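Local coordinates for penicillin-binding protein 1A (Mycobacterium tuberculosis, PDB 5CXW), which cross-links peptidoglycan peptides through its penicillin-sensitive transpeptidase domain, the part described here, and polymerises glycan strands through a separate N-terminal domain, at residues R75-G80 / P230-K235; I112-Q117 / A263-A268; D119-T124 / Y155-L160. One frame throughout, in Å; residues are numbered along the deposited sequence.

Interaction 1 of 3, residues R75-G80 / P230-K235; sequences RAYYGG and PHFVQK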
ATOM      1  N   ARG A  75      -3.413 -10.899   7.613  1.00 13.69           N
ATOM      2  CA  ARG A  75      -2.713 -11.281   8.821  1.00 14.01           C
ATOM      3  C   ARG A  75      -2.815 -10.290   9.962  1.00 14.32           C
ATOM      4  O   ARG A  75      -2.663 -10.670  11.145  1.00 15.00           O
ATOM      5  CB  ARG A  75      -1.239 -11.552   8.551  1.00 14.06           C
ATOM      6  CG  ARG A  75      -1.002 -12.634   7.517  1.00 14.30           C
ATOM      7  CD  ARG A  75      -1.657 -13.929   7.963  1.00 15.23           C
ATOM      8  NE  ARG A  75      -1.243 -15.044   7.101  1.00 15.15           N
ATOM      9  CZ  ARG A  75      -1.972 -16.170   6.914  1.00 15.84           C
ATOM     10  NH1 ARG A  75      -3.143 -16.377   7.536  1.00 15.94           N
ATOM     11  NH2 ARG A  75      -1.512 -17.135   6.099  1.00 15.71           N
ATOM     12  N   ALA A  76      -2.936  -9.005   9.632  1.00 14.05           N
ATOM     13  CA  ALA A  76      -3.084  -7.978  10.634  1.00 14.37           C
ATOM     14  C   ALA A  76      -3.959  -6.888  10.035  1.00 13.90           C
ATOM     15  O   ALA A  76      -3.860  -6.584   8.862  1.00 13.71           O
ATOM     16  CB  ALA A  76      -1.737  -7.382  11.017  1.00 14.48           C
ATOM     17  N   TYR A  77      -4.787  -6.302  10.867  1.00 14.61           N
ATOM     18  CA  TYR A  77      -5.786  -5.322  10.414  1.00 14.81           C
ATOM     19  C   TYR A  77      -6.168  -4.423  11.584  1.00 15.67           C
ATOM     20  O   TYR A  77      -6.823  -4.876  12.566  1.00 16.64           O
ATOM     21  CB  TYR A  77      -7.039  -6.062   9.903  1.00 15.05           C
ATOM     22  CG  TYR A  77      -8.079  -5.204   9.220  1.00 14.71           C
ATOM     23  CD1 TYR A  77      -7.994  -4.939   7.865  1.00 14.39           C
ATOM     24  CD2 TYR A  77      -9.146  -4.637   9.939  1.00 15.51           C
ATOM     25  CE1 TYR A  77      -8.938  -4.180   7.211  1.00 14.57           C
ATOM     26  CE2 TYR A  77     -10.093  -3.882   9.298  1.00 15.75           C
ATOM     27  CZ  TYR A  77      -9.982  -3.663   7.924  1.00 15.30           C
ATOM     28  OH  TYR A  77     -10.920  -2.926   7.320  1.00 15.84           O
ATOM     29  N   TYR A  78      -5.712  -3.168  11.485  1.00 15.97           N
ATOM     30  CA  TYR A  78      -6.025  -2.155  12.414  1.00 16.94           C
ATOM     31  C   TYR A  78      -6.712  -1.040  11.637  1.00 16.98           C
ATOM     32  O   TYR A  78      -6.065  -0.348  10.831  1.00 16.18           O
ATOM     33  CB  TYR A  78      -4.743  -1.640  13.098  1.00 17.50           C
ATOM     34  CG  TYR A  78      -5.082  -0.526  14.101  1.00 18.80           C
ATOM     35  CD1 TYR A  78      -5.472  -0.802  15.410  1.00 20.47           C
ATOM     36  CD2 TYR A  78      -5.094   0.799  13.694  1.00 18.80           C
ATOM     37  CE1 TYR A  78      -5.808   0.232  16.296  1.00 21.68           C
ATOM     38  CE2 TYR A  78      -5.424   1.813  14.549  1.00 20.51           C
ATOM     39  CZ  TYR A  78      -5.785   1.535  15.843  1.00 22.22           C
ATOM     40  OH  TYR A  78      -6.119   2.605  16.664  1.00 25.10           O
ATOM     41  N   GLY A  79      -7.993  -0.834  11.876  1.00 17.85           N
ATOM     42  CA  GLY A  79      -8.700   0.320  11.268  1.00 18.70           C
ATOM     43  C   GLY A  79      -9.095   1.410  12.244  1.00 20.44           C
ATOM     44  O   GLY A  79      -9.714   2.390  11.847  1.00 20.81           O
ATOM     45  N   GLY A  80      -8.749   1.238  13.514  1.00 21.88           N
ATOM     46  CA  GLY A  80      -9.211   2.143  14.543  1.00 25.05           C
ATOM     47  C   GLY A  80      -9.419   1.389  15.847  1.00 28.12           C
ATOM     48  O   GLY A  80      -9.425   0.157  15.882  1.00 27.11           O
ATOM     49  N   PRO A 230      -7.799 -10.381  -1.402  1.00 17.52           N
ATOM     50  CA  PRO A 230      -7.651 -10.356   0.056  1.00 16.30           C
ATOM     51  C   PRO A 230      -8.848 -10.981   0.738  1.00 16.45           C
ATOM     52  O   PRO A 230      -9.971 -10.803   0.276  1.00 17.01           O
ATOM     53  CB  PRO A 230      -7.536  -8.862   0.417  1.00 16.94           C
ATOM     54  CG  PRO A 230      -7.376  -8.153  -0.826  1.00 17.80           C
ATOM     55  CD  PRO A 230      -7.693  -9.048  -2.002  1.00 18.26           C
ATOM     56  N   HIS A 231      -8.599 -11.687   1.813  1.00 15.72           N
ATOM     57  CA  HIS A 231      -9.717 -12.318   2.545  1.00 16.29           C
ATOM     58  C   HIS A 231      -9.346 -12.516   3.975  1.00 15.44           C
ATOM     59  O   HIS A 231      -8.157 -12.637   4.335  1.00 15.59           O
ATOM     60  CB  HIS A 231     -10.064 -13.644   1.872  1.00 16.94           C
ATOM     61  CG  HIS A 231      -8.968 -14.620   1.909  1.00 17.23           C
ATOM     62  ND1 HIS A 231      -7.900 -14.556   1.043  1.00 17.81           N
ATOM     63  CD2 HIS A 231      -8.712 -15.656   2.749  1.00 17.34           C
ATOM     64  CE1 HIS A 231      -7.060 -15.535   1.321  1.00 17.77           C
ATOM     65  NE2 HIS A 231      -7.537 -16.228   2.335  1.00 18.03           N
ATOM     66  N   PHE A 232     -10.395 -12.565   4.794  1.00 15.47           N
ATOM     67  CA  PHE A 232     -10.318 -12.627   6.236  1.00 15.81           C
ATOM     68  C   PHE A 232     -10.738 -14.010   6.802  1.00 15.87           C
ATOM     69  O   PHE A 232     -10.451 -14.298   7.943  1.00 16.35           O
ATOM     70  CB  PHE A 232     -11.278 -11.586   6.864  1.00 16.51           C
ATOM     71  CG  PHE A 232     -10.906 -10.156   6.652  1.00 17.52           C
ATOM     72  CD1 PHE A 232     -11.227  -9.518   5.440  1.00 18.08           C
ATOM     73  CD2 PHE A 232     -10.212  -9.429   7.632  1.00 18.16           C
ATOM     74  CE1 PHE A 232     -10.852  -8.182   5.207  1.00 19.29           C
ATOM     75  CE2 PHE A 232      -9.866  -8.100   7.394  1.00 19.15           C
ATOM     76  CZ  PHE A 232     -10.196  -7.489   6.196  1.00 19.55           C
ATOM     77  N   VAL A 233     -11.417 -14.809   6.001  1.00 15.94           N
ATOM     78  CA  VAL A 233     -11.980 -16.089   6.452  1.00 16.26           C
ATOM     79  C   VAL A 233     -11.122 -17.220   5.896  1.00 16.10           C
ATOM     80  O   VAL A 233     -10.944 -17.371   4.676  1.00 17.44           O
ATOM     81  CB  VAL A 233     -13.413 -16.264   6.010  1.00 16.83           C
ATOM     82  CG1 VAL A 233     -13.868 -17.687   6.356  1.00 16.53           C
ATOM     83  CG2 VAL A 233     -14.353 -15.211   6.648  1.00 17.96           C
ATOM     84  N   GLN A 234     -10.584 -18.012   6.828  1.00 16.21           N
ATOM     85  CA  GLN A 234      -9.772 -19.191   6.563  1.00 16.27           C
ATOM     86  C   GLN A 234     -10.613 -20.463   6.506  1.00 16.37           C
ATOM     87  O   GLN A 234     -10.390 -21.322   5.653  1.00 16.69           O
ATOM     88  CB  GLN A 234      -8.698 -19.333   7.641  1.00 17.38           C
ATOM     89  CG  GLN A 234      -7.763 -20.531   7.511  1.00 18.74           C
ATOM     90  CD  GLN A 234      -6.985 -20.483   6.203  1.00 20.86           C
ATOM     91  OE1 GLN A 234      -6.582 -19.399   5.709  1.00 20.59           O
ATOM     92  NE2 GLN A 234      -6.778 -21.633   5.617  1.00 22.47           N
ATOM     93  N   LYS A 235     -11.576 -20.594   7.406  1.00 16.10           N
ATOM     94  CA  LYS A 235     -12.331 -21.868   7.479  1.00 16.97           C
ATOM     95  C   LYS A 235     -13.650 -21.596   8.157  1.00 16.36           C
ATOM     96  O   LYS A 235     -13.772 -20.677   8.988  1.00 15.07           O
ATOM     97  CB  LYS A 235     -11.516 -22.916   8.223  1.00 17.80           C
ATOM     98  CG  LYS A 235     -12.148 -24.307   8.220  1.00 19.26           C
ATOM     99  CD  LYS A 235     -11.172 -25.332   8.797  1.00 21.42           C
ATOM    100  CE  LYS A 235     -11.707 -26.741   8.813  1.00 23.12           C
ATOM    101  NZ  LYS A 235     -10.839 -27.611   9.649  1.00 24.47           N
TER
HETATM  102  O   HOH W   1      -4.804 -18.548   7.551  1.00 23.70           O
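Tyr77 and Phe232 meet as a T-shaped (edge-to-face) aromatic pair, with ring centroids 5.1 Å apart and planes at 81°. The CB of Tyr77 points toward the 230-235 segment, and with CG anti to the backbone N (chi1 -172°) the ring turns one face to Phe232. From CB outward, the first atom to touch is Tyr77 CG, 3.9 Å from Phe232 CE2. Next along the same side, Tyr77 CD1 lies 3.7 Å from Phe232 CE2, and Tyr77 CE1 lies equally close, 3.7 Å, to Phe232 CZ. The whole CG-CD1-CE1 side therefore lies under the CE2-CZ edge, so the phenylalanine sits toward the rim of the tyrosine face and not over its middle. At the tip, Tyr77 OH takes its hydrogen bonds from the pair's surroundings, with Asp87 OD2 and Gln90 NE2, so the buried hydroxyl is satisfied while the ring surface is spent on Phe232. Gln10 of helix 2-19 touches both side chains.

A second, looser link runs through solvent. One water accepts from Arg75 NH1 at 2.7 Å, lying in the guanidinium plane, and donates a weak bond to Gln234 OE1, also at 2.7 Å. Arg75 is otherwise held by a salt bridge to Asp68 and a bond to Thr36 O.

Strand 74-78 is an outermost strand of the five-stranded antiparallel sheet of the transpeptidase domain, with a classic beta bulge where Arg75 and Ala76 both face Ser66, and the aromatic pair packs this edge against the approach to the separate three-stranded sheet that contains strand 233-237.

Interaction 2 of 3, residues I112-Q117 / A263-A268; sequences IGLGYQ and ADNVTA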
ATOM      1  N   ILE A 112      10.248  -0.139 -20.753  1.00 11.95           N
ATOM      2  CA  ILE A 112      10.984   0.997 -20.240  1.00 12.25           C
ATOM      3  C   ILE A 112      11.554   0.514 -18.894  1.00 11.85           C
ATOM      4  O   ILE A 112      10.791   0.360 -17.902  1.00 12.44           O
ATOM      5  CB  ILE A 112      10.112   2.292 -20.064  1.00 12.46           C
ATOM      6  CG1 ILE A 112       9.475   2.682 -21.401  1.00 13.33           C
ATOM      7  CG2 ILE A 112      10.935   3.455 -19.507  1.00 12.72           C
ATOM      8  CD1 ILE A 112       8.351   3.684 -21.286  1.00 13.91           C
ATOM      9  N   GLY A 113      12.861   0.315 -18.845  1.00 12.02           N
ATOM     10  CA  GLY A 113      13.435  -0.352 -17.705  1.00 11.68           C
ATOM     11  C   GLY A 113      14.027   0.564 -16.658  1.00 11.40           C
ATOM     12  O   GLY A 113      13.998   1.811 -16.806  1.00 11.55           O
ATOM     13  N   LEU A 114      14.636  -0.053 -15.640  1.00 11.44           N
ATOM     14  CA  LEU A 114      15.104   0.725 -14.465  1.00 11.73           C
ATOM     15  C   LEU A 114      16.166   1.743 -14.790  1.00 12.48           C
ATOM     16  O   LEU A 114      16.297   2.725 -14.087  1.00 12.78           O
ATOM     17  CB  LEU A 114      15.551  -0.192 -13.330  1.00 11.68           C
ATOM     18  CG  LEU A 114      14.507  -1.054 -12.705  1.00 11.54           C
ATOM     19  CD1 LEU A 114      15.098  -1.804 -11.531  1.00 11.86           C
ATOM     20  CD2 LEU A 114      13.232  -0.335 -12.290  1.00 11.32           C
ATOM     21  N   GLY A 115      16.913   1.530 -15.875  1.00 12.98           N
ATOM     22  CA  GLY A 115      17.954   2.440 -16.290  1.00 13.81           C
ATOM     23  C   GLY A 115      17.533   3.569 -17.217  1.00 13.97           C
ATOM     24  O   GLY A 115      18.400   4.368 -17.626  1.00 14.68           O
ATOM     25  N   TYR A 116      16.240   3.678 -17.521  1.00 14.07           N
ATOM     26  CA  TYR A 116      15.705   4.751 -18.353  1.00 14.06           C
ATOM     27  C   TYR A 116      15.973   6.089 -17.662  1.00 14.53           C
ATOM     28  O   TYR A 116      15.543   6.306 -16.527  1.00 13.77           O
ATOM     29  CB  TYR A 116      14.202   4.538 -18.625  1.00 14.30           C
ATOM     30  CG  TYR A 116      13.607   5.661 -19.431  1.00 15.24           C
ATOM     31  CD1 TYR A 116      14.108   5.992 -20.678  1.00 17.06           C
ATOM     32  CD2 TYR A 116      12.535   6.396 -18.919  1.00 16.60           C
ATOM     33  CE1 TYR A 116      13.523   7.020 -21.417  1.00 17.93           C
ATOM     34  CE2 TYR A 116      11.914   7.398 -19.678  1.00 16.89           C
ATOM     35  CZ  TYR A 116      12.437   7.738 -20.864  1.00 18.35           C
ATOM     36  OH  TYR A 116      11.793   8.783 -21.532  1.00 21.35           O
ATOM     37  N   GLN A 117      16.664   6.994 -18.357  1.00 15.01           N
ATOM     38  CA  GLN A 117      17.072   8.286 -17.761  1.00 16.36           C
ATOM     39  C   GLN A 117      16.010   9.319 -18.022  1.00 15.60           C
ATOM     40  O   GLN A 117      15.604   9.512 -19.191  1.00 15.95           O
ATOM     41  CB  GLN A 117      18.359   8.735 -18.438  1.00 18.48           C
ATOM     42  CG  GLN A 117      19.552   7.862 -18.156  1.00 20.86           C
ATOM     43  CD  GLN A 117      20.102   8.112 -16.783  1.00 23.36           C
ATOM     44  OE1 GLN A 117      20.058   9.238 -16.268  1.00 25.16           O
ATOM     45  NE2 GLN A 117      20.561   7.053 -16.129  1.00 26.78           N
ATOM     46  N   ALA A 263       7.648  -7.477 -11.931  1.00 10.16           N
ATOM     47  CA  ALA A 263       7.464  -7.326 -10.495  1.00 10.47           C
ATOM     48  C   ALA A 263       8.825  -7.364  -9.761  1.00 10.24           C
ATOM     49  O   ALA A 263       9.062  -6.587  -8.832  1.00  9.66           O
ATOM     50  CB  ALA A 263       6.604  -8.430  -9.976  1.00 11.19           C
ATOM     51  N   ASP A 264       9.705  -8.266 -10.160  1.00 10.52           N
ATOM     52  CA  ASP A 264      11.010  -8.446  -9.487  1.00 10.93           C
ATOM     53  C   ASP A 264      11.937  -7.220  -9.710  1.00 10.97           C
ATOM     54  O   ASP A 264      12.772  -6.893  -8.848  1.00 11.19           O
ATOM     55  CB  ASP A 264      11.653  -9.763  -9.909  1.00 11.87           C
ATOM     56  CG  ASP A 264      10.835 -11.013  -9.414  1.00 12.38           C
ATOM     57  OD1 ASP A 264       9.925 -10.873  -8.520  1.00 12.59           O
ATOM     58  OD2 ASP A 264      11.161 -12.108  -9.896  1.00 13.80           O
ATOM     59  N   ASN A 265      11.800  -6.550 -10.857  1.00 10.52           N
ATOM     60  CA  ASN A 265      12.494  -5.284 -11.090  1.00 10.55           C
ATOM     61  C   ASN A 265      11.929  -4.143 -10.220  1.00  9.75           C
ATOM     62  O   ASN A 265      12.703  -3.286  -9.703  1.00  9.98           O
ATOM     63  CB  ASN A 265      12.518  -4.870 -12.564  1.00 10.62           C
ATOM     64  CG  ASN A 265      13.678  -5.482 -13.300  1.00 11.75           C
ATOM     65  OD1 ASN A 265      14.785  -4.963 -13.256  1.00 12.53           O
ATOM     66  ND2 ASN A 265      13.451  -6.561 -13.996  1.00 11.80           N
ATOM     67  N   VAL A 266      10.596  -4.105 -10.064  1.00  9.73           N
ATOM     68  CA  VAL A 266       9.998  -3.119  -9.167  1.00  9.40           C
ATOM     69  C   VAL A 266      10.552  -3.340  -7.708  1.00  9.68           C
ATOM     70  O   VAL A 266      11.007  -2.407  -7.041  1.00  9.23           O
ATOM     71  CB  VAL A 266       8.473  -3.158  -9.169  1.00  9.76           C
ATOM     72  CG1 VAL A 266       7.908  -2.280  -8.050  1.00  9.88           C
ATOM     73  CG2 VAL A 266       7.919  -2.778 -10.564  1.00 10.43           C
ATOM     74  N   THR A 267      10.562  -4.595  -7.278  1.00  9.96           N
ATOM     75  CA  THR A 267      11.162  -4.961  -5.994  1.00 10.21           C
ATOM     76  C   THR A 267      12.556  -4.415  -5.878  1.00 10.19           C
ATOM     77  O   THR A 267      12.894  -3.803  -4.864  1.00 10.53           O
ATOM     78  CB  THR A 267      11.084  -6.480  -5.787  1.00 10.52           C
ATOM     79  OG1 THR A 267       9.707  -6.839  -5.798  1.00 10.70           O
ATOM     80  CG2 THR A 267      11.734  -6.912  -4.477  1.00 11.42           C
ATOM     81  N   ALA A 268      13.377  -4.663  -6.916  1.00 10.08           N
ATOM     82  CA  ALA A 268      14.760  -4.270  -6.886  1.00 10.13           C
ATOM     83  C   ALA A 268      14.843  -2.729  -6.660  1.00  9.87           C
ATOM     84  O   ALA A 268      15.711  -2.272  -5.916  1.00  9.60           O
ATOM     85  CB  ALA A 268      15.493  -4.701  -8.139  1.00 10.75           C
TER
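Leu114 reaches Asn265 chiefly with its CD1 methyl. This CD1 lies 3.4 Å from Asn265 O, a helix carbonyl, and 3.6 Å from the side-chain Asn265 OD1, so the carbon is set against two oxygens of the same residue. The other branch is more distant, Leu114 CD2 standing 4.0 Å from Asn265 O. The same CD1 lies 4.1 Å from Asn265 CB and, more loosely, 4.5 Å from Ala268 CB, three residues on along the helix. No hydrogen bond crosses; the contact is van der Waals packing.

The leucine is presented by a type I beta turn from Gly113 to Tyr116, closed by Tyr116 N donating to Gly113 O at 3.0 Å. Leu114 occupies the second position of this turn, and its CG stands anti to the carbonyl carbon (chi1 -64°), which carries the isobutyl group out to the helix. The turn belongs to the loop after helix 100-109, so in the transpeptidase fold the contact ties the end of that helix to helix 260-270. The same two helices also meet directly, through Val266 against Val105 and Leu108, and Leu114 rests on Leu104 besides.

Beyond this shell, the amide of Asn265 is fixed by its own helix and by the 368-375 region. Its ND2 bonds to Ala261 O, one turn earlier in the helix, and to Thr368 O, while OD1 accepts from Gly375 N. The buried amide thus grips the last modelled part of the chain at Thr368 and Gly375, with Pro367 and Val370 packed beside it. Farther round the helix, Thr267 OG1 is hydrogen-bonded to Tyr311 OH of strand 303-312.

Interaction 3 of 3, residues D119-T124 / Y155-L160; sequences DSSPLT and YYRLML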
ATOM      1  N   ASP A 119      14.599  13.451 -17.023  1.00 14.16           N
ATOM      2  CA  ASP A 119      14.931  14.763 -16.490  1.00 14.80           C
ATOM      3  C   ASP A 119      14.112  15.003 -15.211  1.00 13.75           C
ATOM      4  O   ASP A 119      12.959  14.664 -15.182  1.00 13.41           O
ATOM      5  CB  ASP A 119      14.537  15.805 -17.535  1.00 15.88           C
ATOM      6  CG  ASP A 119      14.832  17.236 -17.093  1.00 18.01           C
ATOM      7  OD1 ASP A 119      15.517  17.504 -16.142  1.00 18.20           O
ATOM      8  OD2 ASP A 119      14.409  18.139 -17.832  1.00 21.91           O
ATOM      9  N   SER A 120      14.740  15.529 -14.148  1.00 13.56           N
ATOM     10  CA  SER A 120      14.025  15.821 -12.909  1.00 13.43           C
ATOM     11  C   SER A 120      13.692  17.284 -12.691  1.00 13.64           C
ATOM     12  O   SER A 120      13.231  17.665 -11.623  1.00 13.11           O
ATOM     13  CB  SER A 120      14.819  15.297 -11.698  1.00 13.84           C
ATOM     14  OG  SER A 120      16.003  15.963 -11.541  1.00 14.97           O
ATOM     15  N   SER A 121      13.943  18.104 -13.709  1.00 13.77           N
ATOM     16  CA  SER A 121      13.704  19.529 -13.546  1.00 14.40           C
ATOM     17  C   SER A 121      12.212  19.828 -13.383  1.00 13.61           C
ATOM     18  O   SER A 121      11.355  19.015 -13.794  1.00 13.74           O
ATOM     19  CB  SER A 121      14.235  20.288 -14.761  1.00 15.07           C
ATOM     20  OG  SER A 121      13.512  20.017 -15.926  1.00 15.14           O
ATOM     21  N   PRO A 122      11.882  20.992 -12.819  1.00 13.96           N
ATOM     22  CA  PRO A 122      10.476  21.312 -12.668  1.00 13.73           C
ATOM     23  C   PRO A 122       9.771  21.446 -14.026  1.00 13.62           C
ATOM     24  O   PRO A 122      10.413  21.824 -15.034  1.00 14.60           O
ATOM     25  CB  PRO A 122      10.456  22.629 -11.959  1.00 14.47           C
ATOM     26  CG  PRO A 122      11.845  22.886 -11.446  1.00 15.33           C
ATOM     27  CD  PRO A 122      12.774  21.963 -12.156  1.00 14.62           C
ATOM     28  N   LEU A 123       8.461  21.264 -13.993  1.00 12.85           N
ATOM     29  CA  LEU A 123       7.646  21.484 -15.194  1.00 13.36           C
ATOM     30  C   LEU A 123       6.237  21.793 -14.844  1.00 13.29           C
ATOM     31  O   LEU A 123       5.796  21.534 -13.740  1.00 12.90           O
ATOM     32  CB  LEU A 123       7.733  20.301 -16.167  1.00 13.56           C
ATOM     33  CG  LEU A 123       7.025  18.973 -15.797  1.00 13.76           C
ATOM     34  CD1 LEU A 123       6.885  18.076 -17.010  1.00 14.14           C
ATOM     35  CD2 LEU A 123       7.664  18.248 -14.597  1.00 13.63           C
ATOM     36  N   THR A 124       5.508  22.301 -15.827  1.00 13.61           N
ATOM     37  CA  THR A 124       4.082  22.637 -15.675  1.00 14.06           C
ATOM     38  C   THR A 124       3.309  21.769 -16.650  1.00 13.75           C
ATOM     39  O   THR A 124       3.747  21.653 -17.797  1.00 12.89           O
ATOM     40  CB  THR A 124       3.780  24.073 -15.988  1.00 15.66           C
ATOM     41  OG1 THR A 124       4.502  24.917 -15.094  1.00 17.95           O
ATOM     42  CG2 THR A 124       2.270  24.399 -15.800  1.00 15.66           C
ATOM     43  N   TYR A 155       8.628  11.347 -12.228  1.00 10.11           N
ATOM     44  CA  TYR A 155       7.516  10.371 -12.335  1.00  9.99           C
ATOM     45  C   TYR A 155       6.394  10.938 -13.229  1.00  9.99           C
ATOM     46  O   TYR A 155       5.702  10.181 -13.891  1.00 10.47           O
ATOM     47  CB  TYR A 155       7.065   9.822 -10.941  1.00  9.68           C
ATOM     48  CG  TYR A 155       7.855   8.550 -10.751  1.00  9.52           C
ATOM     49  CD1 TYR A 155       9.215   8.569 -10.425  1.00  9.72           C
ATOM     50  CD2 TYR A 155       7.300   7.337 -11.032  1.00  9.52           C
ATOM     51  CE1 TYR A 155       9.980   7.394 -10.396  1.00  9.53           C
ATOM     52  CE2 TYR A 155       8.011   6.153 -11.027  1.00  9.38           C
ATOM     53  CZ  TYR A 155       9.358   6.169 -10.708  1.00  9.65           C
ATOM     54  OH  TYR A 155      10.090   5.021 -10.764  1.00 10.24           O
ATOM     55  N   TYR A 156       6.159  12.251 -13.187  1.00 10.15           N
ATOM     56  CA  TYR A 156       5.230  12.890 -14.153  1.00 10.67           C
ATOM     57  C   TYR A 156       5.722  12.682 -15.575  1.00 10.68           C
ATOM     58  O   TYR A 156       4.950  12.254 -16.451  1.00 11.45           O
ATOM     59  CB  TYR A 156       5.075  14.373 -13.867  1.00 11.15           C
ATOM     60  CG  TYR A 156       3.674  14.820 -13.610  1.00 11.81           C
ATOM     61  CD1 TYR A 156       3.134  14.711 -12.368  1.00 12.60           C
ATOM     62  CD2 TYR A 156       2.893  15.387 -14.608  1.00 12.27           C
ATOM     63  CE1 TYR A 156       1.839  15.104 -12.093  1.00 12.97           C
ATOM     64  CE2 TYR A 156       1.621  15.853 -14.341  1.00 13.04           C
ATOM     65  CZ  TYR A 156       1.089  15.677 -13.087  1.00 13.28           C
ATOM     66  OH  TYR A 156      -0.179  16.175 -12.788  1.00 14.34           O
ATOM     67  N   ARG A 157       7.004  12.937 -15.848  1.00 10.81           N
ATOM     68  CA  ARG A 157       7.544  12.711 -17.166  1.00 10.81           C
ATOM     69  C   ARG A 157       7.481  11.225 -17.550  1.00 11.09           C
ATOM     70  O   ARG A 157       7.273  10.897 -18.742  1.00 11.83           O
ATOM     71  CB  ARG A 157       8.992  13.219 -17.312  1.00 11.04           C
ATOM     72  CG  ARG A 157       9.163  14.710 -17.240  1.00 11.45           C
ATOM     73  CD  ARG A 157      10.564  15.097 -17.673  1.00 12.20           C
ATOM     74  NE  ARG A 157      10.699  16.571 -17.802  1.00 12.77           N
ATOM     75  CZ  ARG A 157      10.969  17.405 -16.777  1.00 12.74           C
ATOM     76  NH1 ARG A 157      11.269  16.967 -15.588  1.00 12.81           N
ATOM     77  NH2 ARG A 157      10.990  18.730 -16.996  1.00 13.23           N
ATOM     78  N   LEU A 158       7.742  10.332 -16.605  1.00 10.82           N
ATOM     79  CA  LEU A 158       7.670   8.932 -16.924  1.00 11.00           C
ATOM     80  C   LEU A 158       6.228   8.543 -17.332  1.00 11.06           C
ATOM     81  O   LEU A 158       6.029   7.843 -18.354  1.00 11.97           O
ATOM     82  CB  LEU A 158       8.096   8.083 -15.770  1.00 10.92           C
ATOM     83  CG  LEU A 158       8.046   6.585 -16.006  1.00 11.16           C
ATOM     84  CD1 LEU A 158       8.916   6.092 -17.157  1.00 11.94           C
ATOM     85  CD2 LEU A 158       8.407   5.867 -14.707  1.00 11.28           C
ATOM     86  N   MET A 159       5.257   9.001 -16.561  1.00 10.51           N
ATOM     87  CA  MET A 159       3.844   8.743 -16.904  1.00 11.14           C
ATOM     88  C   MET A 159       3.514   9.284 -18.280  1.00 11.84           C
ATOM     89  O   MET A 159       2.827   8.602 -19.054  1.00 12.31           O
ATOM     90  CB  MET A 159       2.924   9.355 -15.848  1.00 11.18           C
ATOM     91  CG  MET A 159       1.455   9.459 -16.283  1.00 12.05           C
ATOM     92  SD  MET A 159       0.505  10.274 -15.040  1.00 12.40           S
ATOM     93  CE  MET A 159       1.119  11.970 -15.275  1.00 12.69           C
ATOM     94  N   LEU A 160       3.953  10.496 -18.615  1.00 12.29           N
ATOM     95  CA  LEU A 160       3.645  11.053 -19.920  1.00 13.38           C
ATOM     96  C   LEU A 160       4.281  10.281 -21.086  1.00 13.91           C
ATOM     97  O   LEU A 160       3.733  10.277 -22.216  1.00 14.14           O
ATOM     98  CB  LEU A 160       3.970  12.523 -19.967  1.00 14.16           C
ATOM     99  CG  LEU A 160       3.143  13.384 -19.040  1.00 15.20           C
ATOM    100  CD1 LEU A 160       3.754  14.778 -19.065  1.00 15.96           C
ATOM    101  CD2 LEU A 160       1.667  13.406 -19.321  1.00 16.59           C
TER
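Arg157 plugs the turn at Asp119-Ser121 in a polar surface contact between helix 152-161 and the segment leading into the small two-stranded hairpin of strands 123-125 and 128-130. The turn is an Asx turn: Asp119 OD1 accepts from Ser121 N at 3.0 Å. Its carboxylate is held a second time by Ser121 OG, which donates to Asp119 OD2 at 2.8 Å. Through this turn two backbone carbonyls come within range of one guanidinium nitrogen.

Arg157 NH1 donates to both. Its bond to Ser121 O is 2.7 Å long and nearly straight (161°), with the donor in the carbonyl plane on a lone pair and the oxygen close to the guanidinium plane. The bond to Asp119 O, 2.9 Å from NH1, is more bent at 131°, and there the donor stands above the carbonyl plane. NH2 adds a weak bond to the same Ser121 O. An arm extended from CG to NE brings the head group this far from the helix.

The two faces of the guanidinium are treated differently. Over one lies the Asp119 carboxylate, stacked with its plane only 20° from that of the arginine; the salt bridge from OD2 to NH2 is long at 3.6 Å and purely electrostatic, because no N-H points at the oxygen. It would probably still stabilise both charges. Leu123, whose CB points toward the helix, lies over part of the opposite face.

Around the turn, Ser120 O bonds to Thr153 OG1 near the start of the same helix, and Ser120 OG bonds to Gly139 O and Cys138 N. Leu123 also packs on Ile130 of the partner strand, while its CD2 sits 3.8 Å above the guanidinium plane of Arg157, offset toward the rim.

Interactions 2 and 3 are neighbours, their centres about 17 Å apart, and they touch through Leu158: its CD1 packs 4.0 Å from Tyr116 CD2 and 4.1 Å from Ile112 CG2, joining the 112-117 loop to helix 152-161. Interaction 1 lies on the opposite side of the chain's centre, about 31 Å from interaction 2 and 38 Å from interaction 3, centre to centre. In sequence, interaction 3 is nested within the loops closed by both others, whereas interactions 1 and 2 interleave. All three lie away from the penicillin pocket with its probable acyl-ester serine, Ser97; from interaction 3, the side chain of Leu123 lies about 12 Å from bound penicillin V.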